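Local coordinates for protein Nrps/pks (Streptomyces albus, PDB 4OPF) that is a ketosynthase domain of the AT-less oxazolomycin synthase that probably accepts and passes on the growing acyl chain, though it may not condense it, at residues L85-F90 against L421-L426; S15-G20 against L57-F62; P79-L84 against N137-N142; G61-H66 against R425-G430. All blocks are in the same frame, centred on the assembly; numbering follows the deposited sequence.

Contact 1: L85-F90 against L421-L426; sequences LEETLF and LDRPRL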
loop_
_atom_site.group_PDB
_atom_site.type_symbol
_atom_site.label_atom_id
_atom_site.label_comp_id
_atom_site.label_asym_id
_atom_site.label_seq_id
_atom_site.Cartn_x
_atom_site.Cartn_y
_atom_site.Cartn_z
ATOM N N LEU A 85 15.198 -11.742 4.635
ATOM C CA LEU A 85 15.618 -12.749 3.651
ATOM C C LEU A 85 15.636 -14.177 4.261
ATOM O O LEU A 85 15.107 -15.120 3.670
ATOM C CB LEU A 85 17.017 -12.421 3.081
ATOM C CG LEU A 85 17.008 -11.280 2.056
ATOM C CD1 LEU A 85 18.422 -10.805 1.797
ATOM C CD2 LEU A 85 16.420 -11.781 0.749
ATOM N N GLU A 86 16.224 -14.298 5.438
ATOM C CA GLU A 86 16.247 -15.588 6.151
ATOM C C GLU A 86 14.856 -16.044 6.463
ATOM O O GLU A 86 14.510 -17.194 6.213
ATOM C CB GLU A 86 16.976 -15.552 7.503
ATOM C CG GLU A 86 18.442 -15.493 7.456
ATOM C CD GLU A 86 19.122 -15.704 8.824
ATOM O OE1 GLU A 86 18.454 -15.899 9.886
ATOM O OE2 GLU A 86 20.380 -15.657 8.827
ATOM N N GLU A 87 14.090 -15.185 7.090
ATOM C CA GLU A 87 12.764 -15.630 7.521
ATOM C C GLU A 87 11.832 -15.920 6.363
ATOM O O GLU A 87 10.957 -16.755 6.491
ATOM C CB GLU A 87 12.117 -14.637 8.437
ATOM C CG GLU A 87 12.798 -14.591 9.773
ATOM C CD GLU A 87 12.707 -15.929 10.531
ATOM O OE1 GLU A 87 11.670 -16.671 10.489
ATOM O OE2 GLU A 87 13.709 -16.231 11.167
ATOM N N THR A 88 11.967 -15.204 5.247
ATOM C CA THR A 88 11.148 -15.516 4.071
ATOM C C THR A 88 11.562 -16.891 3.552
ATOM O O THR A 88 10.685 -17.702 3.251
ATOM C CB THR A 88 11.260 -14.434 3.006
ATOM O OG1 THR A 88 10.822 -13.184 3.569
ATOM C CG2 THR A 88 10.466 -14.814 1.755
ATOM N N LEU A 89 12.865 -17.161 3.450
ATOM C CA LEU A 89 13.312 -18.485 3.095
ATOM C C LEU A 89 12.697 -19.542 4.024
ATOM O O LEU A 89 12.225 -20.572 3.542
ATOM C CB LEU A 89 14.816 -18.594 3.106
ATOM C CG LEU A 89 15.374 -19.987 2.840
ATOM C CD1 LEU A 89 15.005 -20.521 1.450
ATOM C CD2 LEU A 89 16.855 -19.931 3.029
ATOM N N PHE A 90 12.692 -19.287 5.327
ATOM C CA PHE A 90 12.154 -20.248 6.251
ATOM C C PHE A 90 10.642 -20.409 6.118
ATOM O O PHE A 90 10.104 -21.499 6.352
ATOM C CB PHE A 90 12.525 -19.912 7.706
ATOM C CG PHE A 90 14.013 -19.900 8.006
ATOM C CD1 PHE A 90 14.930 -20.551 7.221
ATOM C CD2 PHE A 90 14.479 -19.183 9.086
ATOM C CE1 PHE A 90 16.296 -20.499 7.505
ATOM C CE2 PHE A 90 15.851 -19.133 9.386
ATOM C CZ PHE A 90 16.750 -19.794 8.597
ATOM N N LEU A 421 9.783 -28.468 4.223
ATOM C CA LEU A 421 11.167 -28.806 3.960
ATOM C C LEU A 421 11.954 -28.458 5.202
ATOM O O LEU A 421 11.594 -27.536 5.931
ATOM C CB LEU A 421 11.696 -28.032 2.752
ATOM C CG LEU A 421 10.846 -28.211 1.505
ATOM C CD1 LEU A 421 11.357 -27.385 0.334
ATOM C CD2 LEU A 421 10.855 -29.670 1.092
ATOM N N ASP A 422 13.043 -29.181 5.440
ATOM C CA ASP A 422 14.077 -28.724 6.377
ATOM C C ASP A 422 14.657 -27.318 6.026
ATOM O O ASP A 422 14.931 -27.015 4.859
ATOM C CB ASP A 422 15.272 -29.706 6.368
ATOM C CG ASP A 422 14.971 -31.044 7.069
ATOM O OD1 ASP A 422 14.110 -31.108 7.991
ATOM O OD2 ASP A 422 15.639 -32.035 6.687
ATOM N N ARG A 423 14.879 -26.501 7.050
ATOM C CA ARG A 423 15.589 -25.247 6.889
ATOM C C ARG A 423 17.023 -25.547 6.495
ATOM O O ARG A 423 17.639 -26.363 7.097
ATOM C CB ARG A 423 15.612 -24.503 8.207
ATOM C CG ARG A 423 14.282 -23.969 8.650
ATOM C CD ARG A 423 14.398 -23.505 10.096
ATOM N NE ARG A 423 13.314 -22.610 10.381
ATOM C CZ ARG A 423 13.341 -21.583 11.228
ATOM N NH1 ARG A 423 14.466 -21.289 11.928
ATOM N NH2 ARG A 423 12.215 -20.834 11.360
ATOM N N PRO A 424 17.561 -24.900 5.482
ATOM C CA PRO A 424 19.002 -25.132 5.288
ATOM C C PRO A 424 19.832 -24.662 6.471
ATOM O O PRO A 424 19.404 -23.779 7.220
ATOM C CB PRO A 424 19.336 -24.294 4.065
ATOM C CG PRO A 424 18.304 -23.235 4.051
ATOM C CD PRO A 424 17.040 -23.836 4.611
ATOM N N ARG A 425 20.986 -25.284 6.674
ATOM C CA ARG A 425 21.913 -24.848 7.723
ATOM C C ARG A 425 22.695 -23.655 7.186
ATOM O O ARG A 425 23.509 -23.797 6.272
ATOM C CB ARG A 425 22.910 -25.955 8.107
ATOM C CG ARG A 425 22.290 -27.245 8.639
ATOM C CD ARG A 425 23.293 -28.403 8.574
ATOM N NE ARG A 425 22.644 -29.677 8.240
ATOM C CZ ARG A 425 22.679 -30.792 8.974
ATOM N NH1 ARG A 425 22.033 -31.867 8.540
ATOM N NH2 ARG A 425 23.352 -30.854 10.124
ATOM N N LEU A 426 22.442 -22.483 7.752
ATOM C CA LEU A 426 23.126 -21.270 7.344
ATOM C C LEU A 426 24.409 -21.106 8.172
ATOM O O LEU A 426 24.453 -21.459 9.328
ATOM C CB LEU A 426 22.193 -20.084 7.537
ATOM C CG LEU A 426 20.902 -20.084 6.739
ATOM C CD1 LEU A 426 20.146 -18.817 7.054
ATOM C CD2 LEU A 426 21.166 -20.163 5.245
HETATM O O HOH W 1 13.063 -18.738 12.818
HETATM O O HOH W 2 10.667 -23.087 8.571
#

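Contact 2: S15-G20 against L57-F62; sequences SGRFPG and LDLEGF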
loop_
_atom_site.group_PDB
_atom_site.type_symbol
_atom_site.label_atom_id
_atom_site.label_comp_id
_atom_site.label_asym_id
_atom_site.label_seq_id
_atom_site.Cartn_x
_atom_site.Cartn_y
_atom_site.Cartn_z
ATOM N N SER A 15 6.839 -18.377 9.244
ATOM C CA SER A 15 8.044 -18.415 10.020
ATOM C C SER A 15 8.113 -17.160 10.821
ATOM O O SER A 15 7.458 -16.152 10.516
ATOM C CB SER A 15 9.267 -18.433 9.132
ATOM O OG SER A 15 10.400 -18.796 9.945
ATOM N N GLY A 16 8.914 -17.185 11.856
ATOM C CA GLY A 16 9.153 -15.981 12.652
ATOM C C GLY A 16 10.140 -16.152 13.792
ATOM O O GLY A 16 10.567 -17.260 14.065
ATOM N N ARG A 17 10.489 -15.040 14.427
ATOM C CA ARG A 17 11.500 -15.003 15.452
ATOM C C ARG A 17 11.148 -13.867 16.373
ATOM O O ARG A 17 10.920 -12.782 15.904
ATOM C CB ARG A 17 12.847 -14.729 14.768
ATOM C CG ARG A 17 14.013 -15.064 15.591
ATOM C CD ARG A 17 15.368 -14.901 14.896
ATOM N NE ARG A 17 15.356 -15.396 13.514
ATOM C CZ ARG A 17 16.457 -15.464 12.726
ATOM N NH1 ARG A 17 16.368 -15.911 11.482
ATOM N NH2 ARG A 17 17.664 -15.091 13.202
ATOM N N PHE A 18 11.092 -14.109 17.683
ATOM C CA PHE A 18 10.682 -13.098 18.663
ATOM C C PHE A 18 11.522 -13.252 19.914
ATOM O O PHE A 18 12.205 -14.248 20.072
ATOM C CB PHE A 18 9.190 -13.293 18.983
ATOM C CG PHE A 18 8.300 -13.106 17.795
ATOM C CD1 PHE A 18 8.052 -11.850 17.310
ATOM C CD2 PHE A 18 7.778 -14.186 17.133
ATOM C CE1 PHE A 18 7.273 -11.662 16.173
ATOM C CE2 PHE A 18 6.998 -14.016 16.007
ATOM C CZ PHE A 18 6.746 -12.740 15.511
ATOM N N PRO A 19 11.527 -12.246 20.793
ATOM C CA PRO A 19 12.314 -12.385 22.018
ATOM C C PRO A 19 11.957 -13.666 22.751
ATOM O O PRO A 19 10.801 -14.009 22.845
ATOM C CB PRO A 19 11.941 -11.131 22.817
ATOM C CG PRO A 19 11.547 -10.140 21.763
ATOM C CD PRO A 19 10.855 -10.942 20.709
ATOM N N GLY A 20 12.951 -14.402 23.177
ATOM C CA GLY A 20 12.778 -15.676 23.849
ATOM C C GLY A 20 12.323 -16.779 22.917
ATOM O O GLY A 20 12.042 -17.875 23.378
ATOM N N LEU A 57 16.226 -9.904 19.905
ATOM C CA LEU A 57 16.435 -11.173 19.259
ATOM C C LEU A 57 17.898 -11.442 19.574
ATOM O O LEU A 57 18.668 -10.508 19.745
ATOM C CB LEU A 57 16.216 -11.080 17.740
ATOM C CG LEU A 57 14.847 -10.571 17.331
ATOM C CD1 LEU A 57 14.674 -10.573 15.828
ATOM C CD2 LEU A 57 13.810 -11.428 18.004
ATOM N N ASP A 58 18.289 -12.698 19.664
ATOM C CA ASP A 58 19.705 -12.985 19.890
ATOM C C ASP A 58 20.250 -13.402 18.544
ATOM O O ASP A 58 20.385 -14.581 18.252
ATOM C CB ASP A 58 19.912 -14.042 20.999
ATOM C CG ASP A 58 19.693 -13.464 22.428
ATOM O OD1 ASP A 58 20.155 -12.329 22.713
ATOM O OD2 ASP A 58 19.049 -14.146 23.270
ATOM N N LEU A 59 20.483 -12.412 17.699
ATOM C CA LEU A 59 20.973 -12.664 16.352
ATOM C C LEU A 59 22.424 -13.092 16.423
ATOM O O LEU A 59 23.207 -12.469 17.110
ATOM C CB LEU A 59 20.900 -11.402 15.500
ATOM C CG LEU A 59 19.511 -10.938 15.147
ATOM C CD1 LEU A 59 19.624 -9.873 14.091
ATOM C CD2 LEU A 59 18.690 -12.131 14.683
ATOM N N GLU A 60 22.771 -14.144 15.697
ATOM C CA GLU A 60 24.156 -14.616 15.648
ATOM C C GLU A 60 24.873 -14.297 14.340
ATOM O O GLU A 60 25.776 -15.019 13.926
ATOM C CB GLU A 60 24.173 -16.112 15.896
ATOM C CG GLU A 60 23.926 -16.451 17.345
ATOM C CD GLU A 60 24.184 -17.901 17.593
ATOM O OE1 GLU A 60 23.867 -18.700 16.682
ATOM O OE2 GLU A 60 24.714 -18.227 18.675
ATOM N N GLY A 61 24.489 -13.192 13.717
ATOM C CA GLY A 61 24.967 -12.867 12.387
ATOM C C GLY A 61 24.087 -13.451 11.283
ATOM O O GLY A 61 22.929 -13.883 11.507
ATOM N N PHE A 62 24.644 -13.464 10.084
ATOM C CA PHE A 62 23.878 -13.738 8.891
ATOM C C PHE A 62 24.765 -14.551 7.986
ATOM O O PHE A 62 25.979 -14.654 8.233
ATOM C CB PHE A 62 23.465 -12.413 8.230
ATOM C CG PHE A 62 22.568 -11.520 9.100
ATOM C CD1 PHE A 62 21.213 -11.842 9.324
ATOM C CD2 PHE A 62 23.074 -10.352 9.692
ATOM C CE1 PHE A 62 20.391 -11.030 10.107
ATOM C CE2 PHE A 62 22.249 -9.550 10.506
ATOM C CZ PHE A 62 20.908 -9.881 10.696
HETATM O O HOH W 3 20.124 -14.433 11.705
#

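Contact 3: P79-L84 against N137-N142; sequences PQALLL and NYLAAN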
loop_
_atom_site.group_PDB
_atom_site.type_symbol
_atom_site.label_atom_id
_atom_site.label_comp_id
_atom_site.label_asym_id
_atom_site.label_seq_id
_atom_site.Cartn_x
_atom_site.Cartn_y
_atom_site.Cartn_z
ATOM N N PRO A 79 20.114 -4.326 8.580
ATOM C CA PRO A 79 19.993 -5.710 9.046
ATOM C C PRO A 79 18.586 -6.271 9.069
ATOM O O PRO A 79 18.432 -7.494 9.042
ATOM C CB PRO A 79 20.604 -5.694 10.466
ATOM C CG PRO A 79 20.915 -4.261 10.778
ATOM C CD PRO A 79 20.955 -3.495 9.477
ATOM N N GLN A 80 17.569 -5.408 9.103
ATOM C CA GLN A 80 16.188 -5.869 8.969
ATOM C C GLN A 80 15.997 -6.557 7.627
ATOM O O GLN A 80 15.222 -7.501 7.531
ATOM C CB GLN A 80 15.210 -4.701 9.116
ATOM C CG GLN A 80 15.281 -3.974 10.458
ATOM C CD GLN A 80 14.271 -2.832 10.566
ATOM O OE1 GLN A 80 13.468 -2.822 11.480
ATOM N NE2 GLN A 80 14.324 -1.849 9.634
ATOM N N ALA A 81 16.712 -6.107 6.587
ATOM C CA ALA A 81 16.551 -6.693 5.288
ATOM C C ALA A 81 17.159 -8.103 5.274
ATOM O O ALA A 81 16.575 -9.043 4.708
ATOM C CB ALA A 81 17.168 -5.808 4.212
ATOM N N LEU A 82 18.312 -8.268 5.889
ATOM C CA LEU A 82 18.957 -9.571 5.947
ATOM C C LEU A 82 18.121 -10.564 6.748
ATOM O O LEU A 82 17.999 -11.711 6.373
ATOM C CB LEU A 82 20.317 -9.460 6.580
ATOM C CG LEU A 82 21.259 -8.518 5.829
ATOM C CD1 LEU A 82 22.558 -8.275 6.566
ATOM C CD2 LEU A 82 21.592 -9.172 4.514
ATOM N N LEU A 83 17.532 -10.113 7.848
ATOM C CA LEU A 83 16.683 -10.958 8.631
ATOM C C LEU A 83 15.436 -11.388 7.872
ATOM O O LEU A 83 15.004 -12.520 8.003
ATOM C CB LEU A 83 16.272 -10.193 9.876
ATOM C CG LEU A 83 15.443 -10.885 10.930
ATOM C CD1 LEU A 83 16.115 -12.127 11.403
ATOM C CD2 LEU A 83 15.194 -9.937 12.107
ATOM N N LEU A 84 14.823 -10.475 7.132
ATOM C CA LEU A 84 13.671 -10.811 6.299
ATOM C C LEU A 84 14.010 -11.845 5.229
ATOM O O LEU A 84 13.183 -12.694 4.896
ATOM C CB LEU A 84 13.136 -9.586 5.584
ATOM C CG LEU A 84 12.169 -8.772 6.394
ATOM C CD1 LEU A 84 11.819 -7.556 5.541
ATOM C CD2 LEU A 84 10.880 -9.544 6.727
ATOM N N ASN A 137 11.774 1.347 -0.306
ATOM C CA ASN A 137 10.986 0.160 -0.582
ATOM C C ASN A 137 11.867 -1.053 -0.459
ATOM O O ASN A 137 11.360 -2.154 -0.723
ATOM C CB ASN A 137 10.389 0.263 -2.003
ATOM C CG ASN A 137 9.087 -0.484 -2.149
ATOM O OD1 ASN A 137 8.103 -0.250 -1.379
ATOM N ND2 ASN A 137 9.026 -1.366 -3.190
ATOM N N TYR A 138 13.165 -0.860 -0.077
ATOM C CA TYR A 138 14.172 -1.928 -0.162
ATOM C C TYR A 138 13.764 -3.162 0.661
ATOM O O TYR A 138 14.087 -4.268 0.288
ATOM C CB TYR A 138 15.591 -1.448 0.247
ATOM C CG TYR A 138 15.664 -1.046 1.714
ATOM C CD1 TYR A 138 15.860 -1.991 2.712
ATOM C CD2 TYR A 138 15.528 0.269 2.096
ATOM C CE1 TYR A 138 15.940 -1.622 4.046
ATOM C CE2 TYR A 138 15.570 0.643 3.439
ATOM C CZ TYR A 138 15.756 -0.316 4.410
ATOM O OH TYR A 138 15.816 0.055 5.740
ATOM N N LEU A 139 13.025 -2.994 1.771
ATOM C CA LEU A 139 12.664 -4.137 2.578
ATOM C C LEU A 139 11.851 -5.153 1.756
ATOM O O LEU A 139 12.073 -6.372 1.929
ATOM C CB LEU A 139 11.873 -3.746 3.854
ATOM C CG LEU A 139 12.683 -3.010 4.929
ATOM C CD1 LEU A 139 11.733 -2.616 6.016
ATOM C CD2 LEU A 139 13.759 -3.901 5.540
ATOM N N ALA A 140 10.905 -4.661 0.940
ATOM C CA ALA A 140 10.134 -5.526 0.053
ATOM C C ALA A 140 10.956 -5.869 -1.211
ATOM O O ALA A 140 11.010 -7.027 -1.653
ATOM C CB ALA A 140 8.819 -4.859 -0.319
ATOM N N ALA A 141 11.601 -4.885 -1.793
ATOM C CA ALA A 141 12.308 -5.061 -3.101
ATOM C C ALA A 141 13.449 -6.056 -2.999
ATOM O O ALA A 141 13.666 -6.797 -3.953
ATOM C CB ALA A 141 12.870 -3.740 -3.657
ATOM N N ASN A 142 14.150 -6.108 -1.869
ATOM C CA ASN A 142 15.166 -7.136 -1.706
ATOM C C ASN A 142 14.612 -8.513 -1.811
ATOM O O ASN A 142 15.252 -9.369 -2.347
ATOM C CB ASN A 142 15.832 -7.058 -0.356
ATOM C CG ASN A 142 16.883 -6.018 -0.322
ATOM O OD1 ASN A 142 17.688 -5.942 -1.227
ATOM N ND2 ASN A 142 16.902 -5.216 0.722
HETATM O O HOH W 4 14.638 -7.317 2.620
#

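Contact 4: G61-H66 against R425-G430; sequences GFDPGH and RLARRG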
loop_
_atom_site.group_PDB
_atom_site.type_symbol
_atom_site.label_atom_id
_atom_site.label_comp_id
_atom_site.label_asym_id
_atom_site.label_seq_id
_atom_site.Cartn_x
_atom_site.Cartn_y
_atom_site.Cartn_z
ATOM N N GLY A 61 24.489 -13.192 13.717
ATOM C CA GLY A 61 24.967 -12.867 12.387
ATOM C C GLY A 61 24.087 -13.451 11.283
ATOM O O GLY A 61 22.929 -13.883 11.507
ATOM N N PHE A 62 24.644 -13.464 10.084
ATOM C CA PHE A 62 23.878 -13.738 8.891
ATOM C C PHE A 62 24.765 -14.551 7.986
ATOM O O PHE A 62 25.979 -14.654 8.233
ATOM C CB PHE A 62 23.465 -12.413 8.230
ATOM C CG PHE A 62 22.568 -11.520 9.100
ATOM C CD1 PHE A 62 21.213 -11.842 9.324
ATOM C CD2 PHE A 62 23.074 -10.352 9.692
ATOM C CE1 PHE A 62 20.391 -11.030 10.107
ATOM C CE2 PHE A 62 22.249 -9.550 10.506
ATOM C CZ PHE A 62 20.908 -9.881 10.696
ATOM N N ASP A 63 24.168 -15.142 6.961
ATOM C CA ASP A 63 24.907 -15.847 5.896
ATOM C C ASP A 63 24.687 -15.157 4.542
ATOM O O ASP A 63 23.876 -15.604 3.759
ATOM C CB ASP A 63 24.444 -17.290 5.810
ATOM C CG ASP A 63 25.322 -18.137 4.892
ATOM O OD1 ASP A 63 26.035 -17.570 4.031
ATOM O OD2 ASP A 63 25.280 -19.386 5.037
ATOM N N PRO A 64 25.405 -14.067 4.268
ATOM C CA PRO A 64 25.236 -13.303 3.017
ATOM C C PRO A 64 25.411 -14.179 1.776
ATOM O O PRO A 64 24.675 -13.985 0.794
ATOM C CB PRO A 64 26.388 -12.283 3.044
ATOM C CG PRO A 64 26.841 -12.240 4.464
ATOM C CD PRO A 64 26.590 -13.624 5.015
ATOM N N GLY A 65 26.393 -15.082 1.837
ATOM C CA GLY A 65 26.754 -15.967 0.724
ATOM C C GLY A 65 25.569 -16.757 0.183
ATOM O O GLY A 65 25.354 -16.867 -1.035
ATOM N N HIS A 66 24.756 -17.259 1.100
ATOM C CA HIS A 66 23.596 -18.032 0.731
ATOM C C HIS A 66 22.672 -17.190 -0.084
ATOM O O HIS A 66 22.026 -17.667 -1.013
ATOM C CB HIS A 66 22.892 -18.555 1.956
ATOM C CG HIS A 66 21.912 -19.641 1.655
ATOM N ND1 HIS A 66 22.222 -20.977 1.805
ATOM C CD2 HIS A 66 20.637 -19.592 1.198
ATOM C CE1 HIS A 66 21.170 -21.703 1.470
ATOM N NE2 HIS A 66 20.199 -20.889 1.087
ATOM N N ARG A 425 20.986 -25.284 6.674
ATOM C CA ARG A 425 21.913 -24.848 7.723
ATOM C C ARG A 425 22.695 -23.655 7.186
ATOM O O ARG A 425 23.509 -23.797 6.272
ATOM C CB ARG A 425 22.910 -25.955 8.107
ATOM C CG ARG A 425 22.290 -27.245 8.639
ATOM C CD ARG A 425 23.293 -28.403 8.574
ATOM N NE ARG A 425 22.644 -29.677 8.240
ATOM C CZ ARG A 425 22.679 -30.792 8.974
ATOM N NH1 ARG A 425 22.033 -31.867 8.540
ATOM N NH2 ARG A 425 23.352 -30.854 10.124
ATOM N N LEU A 426 22.442 -22.483 7.752
ATOM C CA LEU A 426 23.126 -21.270 7.344
ATOM C C LEU A 426 24.409 -21.106 8.172
ATOM O O LEU A 426 24.453 -21.459 9.328
ATOM C CB LEU A 426 22.193 -20.084 7.537
ATOM C CG LEU A 426 20.902 -20.084 6.739
ATOM C CD1 LEU A 426 20.146 -18.817 7.054
ATOM C CD2 LEU A 426 21.166 -20.163 5.245
ATOM N N ALA A 427 25.463 -20.593 7.565
ATOM C CA ALA A 427 26.742 -20.438 8.268
ATOM C C ALA A 427 26.900 -18.986 8.686
ATOM O O ALA A 427 27.451 -18.187 7.925
ATOM C CB ALA A 427 27.910 -20.871 7.382
ATOM N N ARG A 428 26.430 -18.661 9.892
ATOM C CA ARG A 428 26.362 -17.275 10.355
ATOM C C ARG A 428 27.626 -16.630 10.934
ATOM O O ARG A 428 28.332 -17.224 11.749
ATOM C CB ARG A 428 25.268 -17.155 11.390
ATOM C CG ARG A 428 23.893 -17.145 10.748
ATOM C CD ARG A 428 22.966 -18.050 11.520
ATOM N NE ARG A 428 21.587 -17.716 11.219
ATOM C CZ ARG A 428 20.593 -18.590 11.224
ATOM N NH1 ARG A 428 20.825 -19.870 11.478
ATOM N NH2 ARG A 428 19.361 -18.187 10.957
ATOM N N ARG A 429 27.853 -15.379 10.533
ATOM C CA ARG A 429 28.938 -14.557 11.050
ATOM C C ARG A 429 28.474 -13.094 11.109
ATOM O O ARG A 429 27.497 -12.720 10.422
ATOM C CB ARG A 429 30.177 -14.719 10.167
ATOM C CG ARG A 429 29.830 -14.923 8.699
ATOM C CD ARG A 429 31.063 -15.015 7.812
ATOM N NE ARG A 429 30.669 -14.897 6.411
ATOM C CZ ARG A 429 31.497 -14.692 5.391
ATOM N NH1 ARG A 429 31.009 -14.590 4.149
ATOM N NH2 ARG A 429 32.808 -14.597 5.590
ATOM N N GLY A 430 29.126 -12.304 11.983
ATOM C CA GLY A 430 28.931 -10.845 12.076
ATOM C C GLY A 430 30.070 -10.185 11.309
ATOM O O GLY A 430 29.879 -9.747 10.167
#

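Contact 1: L85-F90 against L421-L426
R423 lies flat on the ring of F90, an off-centre cation-pi stack. The guanidinium and ring planes are 20° apart, and R423 CZ sits 4.0 Å from the ring centroid. CD of R423 adds a CH-pi contact at 4.2 Å from the same centroid, over the face. The opposite face of the ring meets the backbone O of E86, one helical turn back.

Polar links run through water. One water accepts from R423 NH2 at 2.7 Å and lies 3.1 Å from E87 OE2, to which it may donate; a second accepts from R423 NE and donates to F90 O at 2.8 Å. Both lie in the guanidinium plane, so stacking and solvation use different sides of the group. E87 itself is held by S15 and R17. An alanine in place of R423 would probably uncover much of that ring face and take from the two waters the N-H groups they accept from here.

Apolar tips complete the contact: L89 CD2 meets P424 CG at 3.7 Å, and L426 CD1 reaches F90 CZ at 3.9 Å while also touching the end of E86, a carboxylate paired with R17 and R428.

The arrangement belongs to the ketosynthase domain of the thiolase-like fold, where the extended segment that follows the last core strand, 401-408, returns across helix 79-95.

Contact 2: S15-G20 against L57-F62
L57 brings one methyl, CD2, against the backbone of the opposing segment where strand 9-17 gives way to loop. That methyl lies 3.5 Å from F18 C, and on the proline side it comes 4.0 Å from P19 CD, the two side chains meeting at a slant. CG of L57 is anti to its own carbonyl carbon (chi1 -57°), and from there the CD2 branch is directed at the F18-P19 peptide. The backbone N of L57 is bound by E225.

Two residues on, L59 CD2 lies 3.5 Å from R17 NH2, with the two side chains crossing at about a right angle. The R17 chain is extended to CD and bends at chi3 (-42°), which sets NE off that line; NH2 lies beyond it.

At G61 a water accepts from R17 NH2 at 3.0 Å, in the guanidinium plane, and donates to G61 O at 2.9 Å. R17 NH1 forms salt bridges with E86 and E87, so direct charge pairing and a water link hold different parts of one group.

R17, the last residue of core strand 9-17, and F18-P19 beyond it pack on the connection that leads to helix 71-76, in the thiolase-like fold.

Contact 3: P79-L84 against N137-N142
A81 and L139 face each other where the two helices come nearest, their CA atoms 5.4 Å apart, and most of the interface gathers round these two residues. The CB of L139 points neither at helix 79-95 nor from it, and the CD2 branch does the touching. CG is anti to the carbonyl carbon (chi1 -70°); from it the CD2 branch lies 3.8 Å from A81 N and 3.9 Å from Q80 CB, so the methyl rests on the first turn of helix 79-95.

L84 approaches the same leucine one turn further on. The two side chains cross at about a right angle, L84 CD1 lying 4.1 Å from L139 CD2 and touching L139 O.

The methyl of A81 has two further neighbours. N142 turns its amide nitrogen to it, ND2 standing 3.5 Å from A81 CB. The ring of Y138 presents its edge, CD1 being the atom nearest that methyl, while its hydroxyl is bound by D78 and R116. A water donates to L139 O at 2.8 Å and, weakly, to A81 O, bridging the backbones.

The axes of the short segments are 9.4 Å apart and cross at -34°, running broadly the same way. Beneath them lies the mixed sheet: L84 and L139 both reach V111 of strand 107-112, L84 also meets A185 and V187 of strand 181-188, and L139 meets V155 of strand 153-156.

Contact 4: G61-H66 against R425-G430
F62 and R429 form a single antiparallel bridge, a hydrogen-bonded pair, through which the C-terminal tail lies against the connection leading to helix 71-76 of the ketosynthase domain. F62 N donates to R429 O at 3.0 Å, and R429 N returns a bond to F62 O at 3.1 Å. Just before the bridge, G61 passes so close to R429 O that a CB there would clash.

The side chain of D63 carries the contact onward. Its CB packs 4.0 Å from L426 CB and also lies near A427 N and O. CG, anti to the backbone N (chi1 -170°), is 3.6 Å from A427 N, and the two oxygens then part company. OD1 turns back to its own segment and accepts from H66 N at 3.2 Å, an Asx motif. OD2 takes the N-H of A427 at 2.8 Å, nearly straight at 166°, from above the carboxylate plane. An alanine in place of D63 would probably leave the A427 N-H without its acceptor and the turn to H66 less firmly fixed.

R428 and R429 send their charged ends to E86 and D71. Beyond D63, L426 places CD2 over one face of the H66 imidazole, 3.8 Å from the ring centroid.

How the contacts relate
Helix 79-95 illustrates how one element can serve several long-range contacts: its first turns supply contact 3 and the next ones contact 1, with centres about 15 Å apart. The tail 421-430 continues from contact 1 into contact 4, about 11 Å away centre to centre, with L426 common to both. E86 of contact 1 joins it to contacts 2 and 4, its OE1 forming salt bridges with R17 NH1 at 2.6 Å and R428 NH2 at 2.7 Å. These two arginines, like charges close together, thus share a carboxylate. F62, which lies in the segments of both contacts 2 and 4 but touches across only contact 4, packs its CD1 3.7 Å from L82 CB of contact 3.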